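Local coordinates for protein PHOX (Pseudomonas fluorescens, PDB 4A9V) that probably hydrolyses phosphate monoesters as an alkaline phosphatase, using a complex iron-calcium cofactor held in a beta-propeller, at residues Q397-G409 with N419-R433. Residues are numbered along the deposited sequence; the frame is centred on the assembly and turned at random. Where two conformers were deposited one is given.
Sequences QVYCTLTNNAKRG and NPREKNVYGQILRWR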
ATOM      1  N   GLN A 397      -9.401 -11.327  13.240  0.50  7.92           N
ATOM      2  CA  GLN A 397     -10.268 -11.072  12.095  0.50  6.55           C
ATOM      3  C   GLN A 397      -9.595 -10.125  11.110  0.50  6.54           C
ATOM      4  O   GLN A 397      -8.788  -9.269  11.492  0.50  5.45           O
ATOM      5  CB  GLN A 397     -11.624 -10.525  12.545  0.50  6.17           C
ATOM      6  CG  GLN A 397     -12.466 -11.546  13.302  0.50  7.86           C
ATOM      7  CD  GLN A 397     -13.938 -11.184  13.359  0.50  9.42           C
ATOM      8  OE1 GLN A 397     -14.669 -11.363  12.389  0.50  9.75           O
ATOM      9  NE2 GLN A 397     -14.348 -10.562  14.454  0.50 15.86           N
ATOM     10  N   VAL A 398      -9.871 -10.344   9.832  1.00  6.63           N
ATOM     11  CA  VAL A 398      -9.096  -9.723   8.774  1.00  6.48           C
ATOM     12  C   VAL A 398     -10.000  -8.707   8.066  1.00  6.71           C
ATOM     13  O   VAL A 398     -11.170  -8.987   7.810  1.00  7.65           O
ATOM     14  CB  VAL A 398      -8.610 -10.796   7.772  1.00  6.66           C
ATOM     15  CG1 VAL A 398      -7.657 -10.192   6.763  1.00  7.04           C
ATOM     16  CG2 VAL A 398      -7.942 -11.942   8.518  1.00  7.90           C
ATOM     17  N   TYR A 399      -9.452  -7.528   7.770  1.00  6.00           N
ATOM     18  CA  TYR A 399     -10.204  -6.418   7.184  1.00  6.29           C
ATOM     19  C   TYR A 399      -9.491  -5.964   5.922  1.00  6.23           C
ATOM     20  O   TYR A 399      -8.260  -5.876   5.902  1.00  7.15           O
ATOM     21  CB  TYR A 399     -10.273  -5.243   8.166  1.00  6.78           C
ATOM     22  CG  TYR A 399     -10.996  -5.552   9.455  1.00  6.82           C
ATOM     23  CD1 TYR A 399     -10.427  -6.379  10.417  1.00  7.11           C
ATOM     24  CD2 TYR A 399     -12.237  -4.999   9.726  1.00  7.36           C
ATOM     25  CE1 TYR A 399     -11.114  -6.719  11.567  1.00  7.47           C
ATOM     26  CE2 TYR A 399     -12.914  -5.301  10.887  1.00  7.92           C
ATOM     27  CZ  TYR A 399     -12.357  -6.162  11.807  1.00  7.66           C
ATOM     28  OH  TYR A 399     -13.081  -6.497  12.923  1.00  8.98           O
ATOM     29  N   CYS A 400     -10.257  -5.681   4.872  1.00  6.41           N
ATOM     30  CA  CYS A 400      -9.711  -5.306   3.577  1.00  6.38           C
ATOM     31  C   CYS A 400     -10.568  -4.184   3.005  1.00  6.22           C
ATOM     32  O   CYS A 400     -11.788  -4.325   2.887  1.00  7.07           O
ATOM     33  CB  CYS A 400      -9.775  -6.512   2.631  1.00  7.80           C
ATOM     34  SG  CYS A 400      -9.104  -6.229   0.978  1.00  8.78           S
ATOM     35  N   THR A 401      -9.938  -3.087   2.605  1.00  6.04           N
ATOM     36  CA  THR A 401     -10.679  -2.058   1.896  1.00  6.16           C
ATOM     37  C   THR A 401     -10.904  -2.470   0.444  1.00  6.61           C
ATOM     38  O   THR A 401     -10.043  -3.091  -0.193  1.00  7.12           O
ATOM     39  CB  THR A 401      -9.966  -0.701   1.962  1.00  6.50           C
ATOM     40  OG1 THR A 401      -8.625  -0.858   1.501  1.00  7.03           O
ATOM     41  CG2 THR A 401      -9.972  -0.149   3.374  1.00  6.85           C
ATOM     42  N   LEU A 402     -12.096  -2.161  -0.043  1.00  6.05           N
ATOM     43  CA  LEU A 402     -12.454  -2.303  -1.443  1.00  5.89           C
ATOM     44  C   LEU A 402     -12.838  -0.898  -1.885  1.00  6.52           C
ATOM     45  O   LEU A 402     -13.909  -0.389  -1.524  1.00  7.15           O
ATOM     46  CB  LEU A 402     -13.630  -3.277  -1.575  1.00  6.69           C
ATOM     47  CG  LEU A 402     -13.394  -4.706  -1.062  1.00  7.19           C
ATOM     48  CD1 LEU A 402     -14.681  -5.517  -1.129  1.00  7.41           C
ATOM     49  CD2 LEU A 402     -12.302  -5.371  -1.890  1.00  9.19           C
ATOM     50  N   THR A 403     -11.870  -0.185  -2.452  1.00  6.48           N
ATOM     51  CA  THR A 403     -11.894   1.260  -2.345  1.00  6.08           C
ATOM     52  C   THR A 403     -13.026   1.891  -3.169  1.00  6.82           C
ATOM     53  O   THR A 403     -13.629   2.874  -2.747  1.00  7.25           O
ATOM     54  CB  THR A 403     -10.509   1.872  -2.650  1.00  6.78           C
ATOM     55  OG1 THR A 403     -10.487   3.217  -2.166  1.00  7.09           O
ATOM     56  CG2 THR A 403     -10.168   1.869  -4.126  1.00  7.21           C
ATOM     57  N   ASN A 404     -13.292   1.316  -4.342  1.00  6.85           N
ATOM     58  CA  ASN A 404     -14.400   1.695  -5.221  1.00  7.83           C
ATOM     59  C   ASN A 404     -14.303   0.834  -6.485  1.00  8.00           C
ATOM     60  O   ASN A 404     -13.355   0.053  -6.641  1.00  8.26           O
ATOM     61  CB  ASN A 404     -14.377   3.197  -5.557  1.00  7.85           C
ATOM     62  CG  ASN A 404     -13.028   3.674  -6.057  1.00  8.80           C
ATOM     63  OD1 ASN A 404     -12.513   3.189  -7.068  1.00  9.16           O
ATOM     64  ND2 ASN A 404     -12.469   4.674  -5.376  1.00  9.45           N
ATOM     65  N   ASN A 405     -15.310   0.908  -7.348  1.00  8.02           N
ATOM     66  CA  ASN A 405     -15.249   0.254  -8.650  1.00  7.47           C
ATOM     67  C   ASN A 405     -16.366   0.761  -9.536  1.00  8.22           C
ATOM     68  O   ASN A 405     -17.480   0.234  -9.536  1.00  8.54           O
ATOM     69  CB  ASN A 405     -15.349  -1.263  -8.509  1.00  7.95           C
ATOM     70  CG  ASN A 405     -15.213  -1.977  -9.835  1.00  7.95           C
ATOM     71  OD1 ASN A 405     -14.997  -1.348 -10.870  1.00  8.62           O
ATOM     72  ND2 ASN A 405     -15.232  -3.302  -9.795  1.00  8.88           N
ATOM     73  N   ALA A 406     -16.039   1.772 -10.320  1.00  9.35           N
ATOM     74  CA  ALA A 406     -17.000   2.391 -11.212  1.00 11.54           C
ATOM     75  C   ALA A 406     -17.528   1.405 -12.262  1.00 10.74           C
ATOM     76  O   ALA A 406     -18.567   1.656 -12.875  1.00 13.08           O
ATOM     77  CB  ALA A 406     -16.362   3.595 -11.887  1.00 16.49           C
ATOM     78  N   LYS A 407     -16.804   0.306 -12.480  1.00 10.35           N
ATOM     79  CA  LYS A 407     -17.212  -0.644 -13.508  0.50 10.24           C
ATOM     80  C   LYS A 407     -18.006  -1.829 -12.965  1.00  9.60           C
ATOM     81  O   LYS A 407     -18.452  -2.676 -13.729  1.00 11.75           O
ATOM     82  CB  LYS A 407     -15.997  -1.157 -14.283  0.50 10.34           C
ATOM     83  CG  LYS A 407     -15.244  -0.099 -15.075  0.50 11.00           C
ATOM     84  CD  LYS A 407     -13.961  -0.687 -15.646  0.50 19.23           C
ATOM     85  CE  LYS A 407     -13.406   0.145 -16.791  0.50 18.17           C
ATOM     86  NZ  LYS A 407     -12.435  -0.635 -17.608  0.50 25.85           N
ATOM     87  N   ARG A 408     -18.240  -1.875 -11.658  1.00  9.54           N
ATOM     88  CA  ARG A 408     -19.081  -2.936 -11.112  1.00  8.70           C
ATOM     89  C   ARG A 408     -20.459  -2.907 -11.776  1.00  9.91           C
ATOM     90  O   ARG A 408     -21.053  -1.843 -11.949  1.00 10.01           O
ATOM     91  CB  ARG A 408     -19.204  -2.801  -9.598  1.00  8.33           C
ATOM     92  CG  ARG A 408     -20.076  -3.856  -8.920  1.00  8.45           C
ATOM     93  CD  ARG A 408     -19.598  -5.287  -9.129  1.00  8.92           C
ATOM     94  NE  ARG A 408     -18.224  -5.481  -8.674  1.00  8.23           N
ATOM     95  CZ  ARG A 408     -17.582  -6.643  -8.694  1.00  8.69           C
ATOM     96  NH1 ARG A 408     -18.143  -7.715  -9.234  1.00  9.63           N
ATOM     97  NH2 ARG A 408     -16.345  -6.720  -8.219  1.00  8.57           N
ATOM     98  N   GLY A 409     -20.924  -4.074 -12.205  1.00  9.95           N
ATOM     99  CA  GLY A 409     -22.171  -4.172 -12.948  1.00 11.01           C
ATOM    100  C   GLY A 409     -21.981  -4.385 -14.439  1.00 11.97           C
ATOM    101  O   GLY A 409     -22.895  -4.834 -15.121  1.00 13.61           O
ATOM    102  N   ASN A 419     -19.467  -7.186  -3.155  1.00  7.43           N
ATOM    103  CA  ASN A 419     -19.447  -6.082  -4.123  1.00  8.06           C
ATOM    104  C   ASN A 419     -20.895  -5.728  -4.520  1.00  8.07           C
ATOM    105  O   ASN A 419     -21.351  -6.071  -5.614  1.00  8.61           O
ATOM    106  CB  ASN A 419     -18.605  -6.454  -5.351  1.00  7.90           C
ATOM    107  CG  ASN A 419     -17.208  -6.936  -4.977  1.00  7.58           C
ATOM    108  OD1 ASN A 419     -16.340  -6.144  -4.614  1.00  8.33           O
ATOM    109  ND2 ASN A 419     -16.976  -8.240  -5.106  1.00  9.24           N
ATOM    110  N   PRO A 420     -21.641  -5.089  -3.600  1.00  8.12           N
ATOM    111  CA  PRO A 420     -23.108  -5.089  -3.680  1.00  8.96           C
ATOM    112  C   PRO A 420     -23.740  -3.971  -4.523  1.00  8.68           C
ATOM    113  O   PRO A 420     -24.967  -3.903  -4.596  1.00  9.55           O
ATOM    114  CB  PRO A 420     -23.523  -4.926  -2.223  1.00  9.60           C
ATOM    115  CG  PRO A 420     -22.418  -4.116  -1.628  1.00  8.92           C
ATOM    116  CD  PRO A 420     -21.175  -4.695  -2.259  1.00  7.96           C
ATOM    117  N   ARG A 421     -22.933  -3.090  -5.113  1.00  8.21           N
ATOM    118  CA  ARG A 421     -23.463  -1.932  -5.844  1.00  8.97           C
ATOM    119  C   ARG A 421     -22.804  -1.784  -7.206  1.00  7.89           C
ATOM    120  O   ARG A 421     -21.580  -1.689  -7.309  1.00  8.83           O
ATOM    121  CB  ARG A 421     -23.249  -0.637  -5.051  1.00  8.83           C
ATOM    122  CG  ARG A 421     -24.016  -0.581  -3.743  1.00  8.73           C
ATOM    123  CD  ARG A 421     -23.759   0.698  -2.960  1.00  8.94           C
ATOM    124  NE  ARG A 421     -22.353   0.820  -2.592  1.00  8.72           N
ATOM    125  CZ  ARG A 421     -21.864   1.773  -1.812  1.00  8.34           C
ATOM    126  NH1 ARG A 421     -22.669   2.679  -1.280  1.00  9.02           N
ATOM    127  NH2 ARG A 421     -20.568   1.809  -1.549  1.00  8.38           N
ATOM    128  N   GLU A 422     -23.620  -1.579  -8.232  1.00  8.66           N
ATOM    129  CA  GLU A 422     -23.104  -1.165  -9.530  1.00  9.60           C
ATOM    130  C   GLU A 422     -22.470   0.216  -9.413  1.00  9.06           C
ATOM    131  O   GLU A 422     -22.854   1.016  -8.563  1.00 10.34           O
ATOM    132  CB  GLU A 422     -24.232  -1.116 -10.562  1.00 11.39           C
ATOM    133  CG  GLU A 422     -25.197   0.032 -10.314  1.00 14.68           C
ATOM    134  CD  GLU A 422     -26.202   0.253 -11.426  1.00 17.38           C
ATOM    135  OE1 GLU A 422     -26.185  -0.499 -12.425  1.00 23.85           O
ATOM    136  OE2 GLU A 422     -27.073   1.130 -11.245  1.00 25.62           O
ATOM    137  N   LYS A 423     -21.531   0.515 -10.305  1.00  9.39           N
ATOM    138  CA  LYS A 423     -21.047   1.883 -10.470  1.00 10.07           C
ATOM    139  C   LYS A 423     -20.662   2.458  -9.098  1.00  9.54           C
ATOM    140  O   LYS A 423     -21.121   3.520  -8.681  1.00 10.53           O
ATOM    141  CB  LYS A 423     -22.095   2.748 -11.175  1.00 11.16           C
ATOM    142  CG  LYS A 423     -22.432   2.244 -12.565  1.00 13.43           C
ATOM    143  CD  LYS A 423     -23.552   3.038 -13.220  1.00 18.73           C
ATOM    144  CE  LYS A 423     -23.958   2.425 -14.553  1.00 29.81           C
ATOM    145  NZ  LYS A 423     -25.130   3.112 -15.168  1.00 62.75           N
ATOM    146  N   ASN A 424     -19.805   1.725  -8.401  1.00  8.51           N
ATOM    147  CA  ASN A 424     -19.507   1.967  -7.003  1.00  8.62           C
ATOM    148  C   ASN A 424     -18.455   3.068  -6.862  1.00  8.15           C
ATOM    149  O   ASN A 424     -17.290   2.878  -7.210  1.00  9.98           O
ATOM    150  CB  ASN A 424     -18.993   0.654  -6.414  1.00  8.27           C
ATOM    151  CG  ASN A 424     -18.497   0.789  -4.990  1.00  7.74           C
ATOM    152  OD1 ASN A 424     -18.874   1.713  -4.264  1.00  8.68           O
ATOM    153  ND2 ASN A 424     -17.710  -0.193  -4.552  1.00  7.65           N
ATOM    154  N   VAL A 425     -18.892   4.246  -6.423  1.00  8.23           N
ATOM    155  CA  VAL A 425     -17.992   5.379  -6.275  1.00  9.04           C
ATOM    156  C   VAL A 425     -17.491   5.583  -4.846  1.00  8.07           C
ATOM    157  O   VAL A 425     -16.633   6.434  -4.617  1.00 10.18           O
ATOM    158  CB  VAL A 425     -18.622   6.687  -6.807  1.00 10.41           C
ATOM    159  CG1 VAL A 425     -19.050   6.520  -8.257  1.00 13.04           C
ATOM    160  CG2 VAL A 425     -19.791   7.135  -5.943  1.00 12.79           C
ATOM    161  N   TYR A 426     -18.025   4.819  -3.893  1.00  7.49           N
ATOM    162  CA  TYR A 426     -17.736   5.069  -2.477  1.00  7.50           C
ATOM    163  C   TYR A 426     -16.850   4.028  -1.798  1.00  6.85           C
ATOM    164  O   TYR A 426     -16.120   4.364  -0.874  1.00  7.31           O
ATOM    165  CB  TYR A 426     -19.021   5.211  -1.670  1.00  8.69           C
ATOM    166  CG  TYR A 426     -19.891   6.373  -2.092  1.00  8.81           C
ATOM    167  CD1 TYR A 426     -19.495   7.682  -1.861  1.00  9.53           C
ATOM    168  CD2 TYR A 426     -21.146   6.160  -2.657  1.00  9.69           C
ATOM    169  CE1 TYR A 426     -20.311   8.748  -2.212  1.00  9.42           C
ATOM    170  CE2 TYR A 426     -21.973   7.218  -2.991  1.00  9.89           C
ATOM    171  CZ  TYR A 426     -21.566   8.504  -2.740  1.00  9.74           C
ATOM    172  OH  TYR A 426     -22.407   9.539  -3.099  1.00 10.53           O
ATOM    173  N   GLY A 427     -17.013   2.759  -2.165  1.00  6.96           N
ATOM    174  CA  GLY A 427     -16.252   1.683  -1.538  1.00  7.11           C
ATOM    175  C   GLY A 427     -16.888   1.081  -0.297  1.00  6.57           C
ATOM    176  O   GLY A 427     -17.993   1.446   0.123  1.00  6.92           O
ATOM    177  N   GLN A 428     -16.172   0.125   0.277  1.00  6.55           N
ATOM    178  CA  GLN A 428     -16.667  -0.651   1.396  1.00  6.70           C
ATOM    179  C   GLN A 428     -15.475  -1.344   2.062  1.00  6.34           C
ATOM    180  O   GLN A 428     -14.375  -1.378   1.496  1.00  7.80           O
ATOM    181  CB  GLN A 428     -17.735  -1.672   0.941  1.00  7.15           C
ATOM    182  CG  GLN A 428     -17.250  -2.736  -0.044  1.00  7.08           C
ATOM    183  CD  GLN A 428     -17.520  -2.382  -1.500  1.00  6.76           C
ATOM    184  OE1 GLN A 428     -17.809  -1.236  -1.836  1.00  7.70           O
ATOM    185  NE2 GLN A 428     -17.343  -3.356  -2.384  1.00  7.61           N
ATOM    186  N   ILE A 429     -15.670  -1.774   3.305  1.00  6.41           N
ATOM    187  CA  ILE A 429     -14.648  -2.534   4.024  1.00  6.72           C
ATOM    188  C   ILE A 429     -15.173  -3.937   4.295  1.00  6.18           C
ATOM    189  O   ILE A 429     -16.229  -4.126   4.924  1.00  6.87           O
ATOM    190  CB  ILE A 429     -14.207  -1.861   5.338  1.00  7.09           C
ATOM    191  CG1 ILE A 429     -13.713  -0.442   5.052  1.00  7.69           C
ATOM    192  CG2 ILE A 429     -13.128  -2.705   6.004  1.00  8.61           C
ATOM    193  CD1 ILE A 429     -13.280   0.328   6.284  1.00 10.15           C
ATOM    194  N   LEU A 430     -14.433  -4.908   3.780  1.00  6.36           N
ATOM    195  CA  LEU A 430     -14.724  -6.321   3.883  1.00  7.00           C
ATOM    196  C   LEU A 430     -13.987  -6.923   5.079  1.00  6.15           C
ATOM    197  O   LEU A 430     -12.834  -6.582   5.331  1.00  8.96           O
ATOM    198  CB  LEU A 430     -14.251  -6.979   2.587  1.00  7.35           C
ATOM    199  CG  LEU A 430     -14.186  -8.497   2.503  1.00  8.12           C
ATOM    200  CD1 LEU A 430     -15.564  -9.124   2.612  1.00  8.65           C
ATOM    201  CD2 LEU A 430     -13.518  -8.888   1.198  1.00 10.06           C
ATOM    202  N   ARG A 431     -14.672  -7.769   5.844  1.00  6.81           N
ATOM    203  CA  ARG A 431     -14.078  -8.492   6.958  1.00  6.98           C
ATOM    204  C   ARG A 431     -14.235  -9.981   6.724  1.00  6.93           C
ATOM    205  O   ARG A 431     -15.282 -10.425   6.249  1.00  7.79           O
ATOM    206  CB  ARG A 431     -14.766  -8.083   8.268  1.00  7.59           C
ATOM    207  CG  ARG A 431     -14.421  -8.952   9.463  1.00  7.83           C
ATOM    208  CD  ARG A 431     -14.829  -8.311  10.779  1.00  8.36           C
ATOM    209  NE  ARG A 431     -16.255  -8.018  10.828  1.00  7.95           N
ATOM    210  CZ  ARG A 431     -16.827  -7.241  11.744  1.00  8.07           C
ATOM    211  NH1 ARG A 431     -16.104  -6.719  12.724  1.00  9.20           N
ATOM    212  NH2 ARG A 431     -18.121  -6.972  11.661  1.00  9.89           N
ATOM    213  N   TRP A 432     -13.246 -10.769   7.139  1.00  7.00           N
ATOM    214  CA  TRP A 432     -13.447 -12.206   7.248  1.00  7.57           C
ATOM    215  C   TRP A 432     -12.864 -12.767   8.510  1.00  7.10           C
ATOM    216  O   TRP A 432     -11.933 -12.220   9.110  1.00  7.60           O
ATOM    217  CB  TRP A 432     -12.963 -12.991   6.017  1.00  7.69           C
ATOM    218  CG  TRP A 432     -11.498 -12.871   5.686  1.00  8.21           C
ATOM    219  CD1 TRP A 432     -10.454 -13.703   6.077  1.00  9.69           C
ATOM    220  CD2 TRP A 432     -10.902 -11.940   4.737  1.00  8.06           C
ATOM    221  NE1 TRP A 432      -9.286 -13.341   5.454  1.00  9.47           N
ATOM    222  CE2 TRP A 432      -9.493 -12.287   4.631  1.00  8.36           C
ATOM    223  CE3 TRP A 432     -11.397 -10.912   3.965  1.00  8.27           C
ATOM    224  CZ2 TRP A 432      -8.631 -11.605   3.779  1.00 10.28           C
ATOM    225  CZ3 TRP A 432     -10.525 -10.217   3.132  1.00  9.26           C
ATOM    226  CH2 TRP A 432      -9.170 -10.538   3.062  1.00  9.93           C
ATOM    227  N   ARG A 433     -13.458 -13.875   8.931  1.00  6.77           N
ATOM    228  CA  ARG A 433     -13.024 -14.646  10.087  1.00  7.29           C
ATOM    229  C   ARG A 433     -12.665 -16.055   9.630  1.00  7.15           C
ATOM    230  O   ARG A 433     -13.517 -16.818   9.161  1.00  7.18           O
ATOM    231  CB  ARG A 433     -14.120 -14.706  11.138  1.00  7.78           C
ATOM    232  CG  ARG A 433     -13.701 -15.474  12.376  1.00  7.83           C
ATOM    233  CD  ARG A 433     -14.782 -15.448  13.428  1.00  8.47           C
ATOM    234  NE  ARG A 433     -14.351 -16.129  14.636  1.00  9.10           N
ATOM    235  CZ  ARG A 433     -15.073 -16.206  15.745  1.00  9.64           C
ATOM    236  NH1 ARG A 433     -16.264 -15.631  15.807  1.00 10.67           N
ATOM    237  NH2 ARG A 433     -14.571 -16.808  16.809  1.00  9.88           N
TER
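V398 lies over one face of the W432 indole, its CB 3.6 Å from the centroid of the five-membered ring in a CH-pi contact, while CG1 reaches across to CZ2 at 3.4 Å. With chi1 at 60°, CG of W432 sits between the backbone N and the carbonyl carbon and the indole extends across to strand 398-402, where CZ3 meets C400 CB obliquely, at 3.8 Å. An alanine in place of W432 would probably leave V398 and C400 without their aromatic cover and open a gap on this face of the sheet.

On the face carrying Y399, the phenol and R431 run side by side; R431 NH1 donates to Y399 OH (3.0 Å) in the guanidinium plane, and NE of R431 forms a salt bridge with D447. Between these two faces the backbones of 398-402 and 428-433 pair antiparallel, with paired bonds at V398–W432, C400–L430 and L402–Q428.

Beyond L402 the pairing breaks and resumes one residue out of step at N405–N424. N424 OD1 accepts from Y426 N in an Asx turn and also from G427 N, while ND2 donates to Q428 OE1 at 2.9 Å, linking the turn to the first residue of strand 428-433. Farther out, bends at chi2 (60°) and chi3 (57°) fold the R408 chain so that its guanidinium stacks on the N419 amide, NH2 3.4 Å from N419 CG; D384 takes NE in a salt bridge.

The two strands, neighbours in the sheet between 386-391 and 443-451, belong to the beta-propeller. Just past 398-402, the T403 side chain lies about 4 Å from a bound calcium ion and beside calcium-binding E387 and D479. Apolar and aromatic contacts thus join the V398/W432 face, burying W432 NE1 without a partner, whereas asparagines and a stacked guanidinium hold the irregular part.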